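Phosphatidylinositol-specific phospholipase C1 (Streptomyces antibioticus, PDB 3H4X) belongs to the phosphatidylinositol-specific phospholipase C family and carries a central, closed sheet of mostly parallel strands surrounded by helices. Local coordinates at residues A[44-49]-A[98-103]. Residues are numbered along the deposited sequence; the frame is centred on the assembly and turned at random.
Sequences KYRYFA and KSRDQD. With EOH (ethanol), chain G.
R100 NH1 donates a nearly straight hydrogen bond to the backbone carbonyl oxygen R46 O, 2.8 Å long with an N-H...O angle of 164°. The acceptor lies in the plane of the R100 guanidinium, at its edge, though the donor is tilted a little from the carbonyl plane. The oxygen of an ethanol molecule, probably from the crystallisation liquor, lies in that plane too, on a different side of the guanidinium, at NE; it accepts two bonds from R100, one from the backbone N at 2.9 Å and a longer one from NE at 3.2 Å. In the crystal the two in-plane bonds would limit the rotation of the guanidinium. A bend at chi3 (-67°) turns the head back toward the ethanol.

The two arginine side chains cross at about a right angle, their guanidinium planes 49° apart. R100 CZ lies over one face of the R46 guanidinium, off toward its rim; R46 NH1 and R100 NH2 come to 3.9 Å, a proximity of like charges that would be expected to cost something.

Y47 supplies the apolar half. Its CE1 is 3.8 Å from R100 CD, and the same edge carbon stands 3.6 Å from K98 O, which lies in the ring plane. The cation-pi geometry to R100 is long and at most weakly attractive. K98 itself points away, its amine bonded to G88 O. Within 98-103, Q102 NE2 bonds to R100 O at 2.9 Å, from above the carbonyl plane.

Next to R100, D101 lines the acetyl group pocket with K42 and N83, its OD1 salt-bridged to K42 NZ. This surface contact joins Y47, the N-cap of helix 48-52, to the loop entering helix 104-117 of a TIM-barrel-like fold, while F48 packs inward between that helix and strand 58-64.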
loop_
_atom_site.group_PDB
_atom_site.type_symbol
_atom_site.label_atom_id
_atom_site.label_comp_id
_atom_site.label_asym_id
_atom_site.label_seq_id
_atom_site.Cartn_x
_atom_site.Cartn_y
_atom_site.Cartn_z
ATOM N N LYS A 44 11.057 4.916 13.973
ATOM C CA LYS A 44 11.679 4.280 12.816
ATOM C C LYS A 44 12.407 5.309 11.960
ATOM O O LYS A 44 13.554 5.100 11.566
ATOM C CB LYS A 44 10.635 3.560 11.960
ATOM C CG LYS A 44 9.924 2.407 12.643
ATOM C CD LYS A 44 9.289 1.489 11.604
ATOM C CE LYS A 44 8.435 0.413 12.244
ATOM N NZ LYS A 44 7.224 1.004 12.864
ATOM N N TYR A 45 11.720 6.413 11.676
ATOM C CA TYR A 45 12.222 7.465 10.801
ATOM C C TYR A 45 11.893 8.813 11.416
ATOM O O TYR A 45 10.728 9.125 11.654
ATOM C CB TYR A 45 11.600 7.338 9.406
ATOM C CG TYR A 45 12.037 6.083 8.689
ATOM C CD1 TYR A 45 13.348 5.935 8.263
ATOM C CD2 TYR A 45 11.147 5.041 8.449
ATOM C CE1 TYR A 45 13.767 4.791 7.620
ATOM C CE2 TYR A 45 11.558 3.884 7.800
ATOM C CZ TYR A 45 12.868 3.766 7.387
ATOM O OH TYR A 45 13.284 2.620 6.747
ATOM N N ARG A 46 12.922 9.607 11.690
ATOM C CA ARG A 46 12.721 10.892 12.340
ATOM C C ARG A 46 11.731 11.760 11.568
ATOM O O ARG A 46 10.840 12.376 12.152
ATOM C CB ARG A 46 14.054 11.621 12.511
ATOM C CG ARG A 46 13.931 12.927 13.268
ATOM C CD ARG A 46 15.287 13.527 13.576
ATOM N NE ARG A 46 15.167 14.874 14.129
ATOM C CZ ARG A 46 14.750 15.142 15.363
ATOM N NH1 ARG A 46 14.405 14.155 16.179
ATOM N NH2 ARG A 46 14.674 16.398 15.780
ATOM N N TYR A 47 11.908 11.809 10.252
ATOM C CA TYR A 47 10.984 12.506 9.363
ATOM C C TYR A 47 10.490 11.542 8.304
ATOM O O TYR A 47 11.193 10.597 7.942
ATOM C CB TYR A 47 11.673 13.682 8.670
ATOM C CG TYR A 47 12.077 14.793 9.607
ATOM C CD1 TYR A 47 11.181 15.790 9.969
ATOM C CD2 TYR A 47 13.363 14.850 10.125
ATOM C CE1 TYR A 47 11.564 16.813 10.828
ATOM C CE2 TYR A 47 13.748 15.858 10.982
ATOM C CZ TYR A 47 12.849 16.833 11.327
ATOM O OH TYR A 47 13.244 17.836 12.182
ATOM N N PHE A 48 9.290 11.784 7.791
ATOM C CA PHE A 48 8.790 10.946 6.714
ATOM C C PHE A 48 9.740 10.969 5.515
ATOM O O PHE A 48 9.848 9.985 4.788
ATOM C CB PHE A 48 7.363 11.321 6.303
ATOM C CG PHE A 48 6.689 10.249 5.504
ATOM C CD1 PHE A 48 6.374 9.037 6.091
ATOM C CD2 PHE A 48 6.410 10.428 4.158
ATOM C CE1 PHE A 48 5.771 8.027 5.363
ATOM C CE2 PHE A 48 5.802 9.421 3.426
ATOM C CZ PHE A 48 5.484 8.222 4.031
ATOM N N ALA A 49 10.446 12.082 5.320
ATOM C CA ALA A 49 11.445 12.159 4.257
ATOM C C ALA A 49 12.474 11.045 4.404
ATOM O O ALA A 49 12.980 10.527 3.413
ATOM C CB ALA A 49 12.134 13.518 4.263
ATOM N N LYS A 98 10.557 21.035 9.870
ATOM C CA LYS A 98 9.325 21.483 10.525
ATOM C C LYS A 98 8.900 20.600 11.689
ATOM O O LYS A 98 9.415 19.500 11.872
ATOM C CB LYS A 98 8.188 21.578 9.504
ATOM C CG LYS A 98 8.483 22.517 8.350
ATOM C CD LYS A 98 7.326 22.580 7.366
ATOM C CE LYS A 98 6.048 23.033 8.050
ATOM N NZ LYS A 98 4.904 23.126 7.103
ATOM N N SER A 99 7.955 21.094 12.484
ATOM C CA SER A 99 7.349 20.273 13.520
ATOM C C SER A 99 6.599 19.124 12.856
ATOM O O SER A 99 6.097 19.256 11.742
ATOM C CB SER A 99 6.402 21.098 14.391
ATOM O OG SER A 99 5.340 21.627 13.624
ATOM N N ARG A 100 6.537 17.994 13.542
ATOM C CA ARG A 100 5.961 16.789 12.970
ATOM C C ARG A 100 4.524 16.596 13.462
ATOM O O ARG A 100 3.822 17.577 13.706
ATOM C CB ARG A 100 6.878 15.597 13.260
ATOM C CG ARG A 100 8.254 15.755 12.603
ATOM C CD ARG A 100 9.280 14.793 13.170
ATOM N NE ARG A 100 9.593 15.098 14.564
ATOM C CZ ARG A 100 10.326 14.316 15.348
ATOM N NH1 ARG A 100 10.826 13.183 14.877
ATOM N NH2 ARG A 100 10.558 14.666 16.608
ATOM N N ASP A 101 4.074 15.351 13.585
ATOM C CA ASP A 101 2.698 15.068 14.002
ATOM C C ASP A 101 1.668 15.738 13.090
ATOM O O ASP A 101 0.621 16.203 13.549
ATOM C CB ASP A 101 2.464 15.485 15.461
ATOM C CG ASP A 101 3.236 14.630 16.448
ATOM O OD1 ASP A 101 3.644 13.507 16.092
ATOM O OD2 ASP A 101 3.424 15.082 17.599
ATOM N N GLN A 102 1.955 15.775 11.794
ATOM C CA GLN A 102 0.971 16.260 10.835
ATOM C C GLN A 102 0.064 15.134 10.340
ATOM O O GLN A 102 0.350 13.950 10.544
ATOM C CB GLN A 102 1.650 16.986 9.672
ATOM C CG GLN A 102 2.504 18.157 10.125
ATOM C CD GLN A 102 1.705 19.170 10.917
ATOM O OE1 GLN A 102 0.794 19.800 10.389
ATOM N NE2 GLN A 102 2.048 19.335 12.190
ATOM N N ASP A 103 -1.033 15.524 9.702
ATOM C CA ASP A 103 -2.058 14.595 9.245
ATOM C C ASP A 103 -1.759 14.034 7.853
ATOM O O ASP A 103 -0.656 14.188 7.331
ATOM C CB ASP A 103 -3.425 15.283 9.256
ATOM C CG ASP A 103 -3.496 16.468 8.303
ATOM O OD1 ASP A 103 -2.507 16.737 7.588
ATOM O OD2 ASP A 103 -4.550 17.137 8.274
HETATM C C1 EOH G . 7.057 17.151 16.773
HETATM C C2 EOH G . 7.365 15.915 17.609
HETATM O O EOH G . 8.150 17.525 15.963
#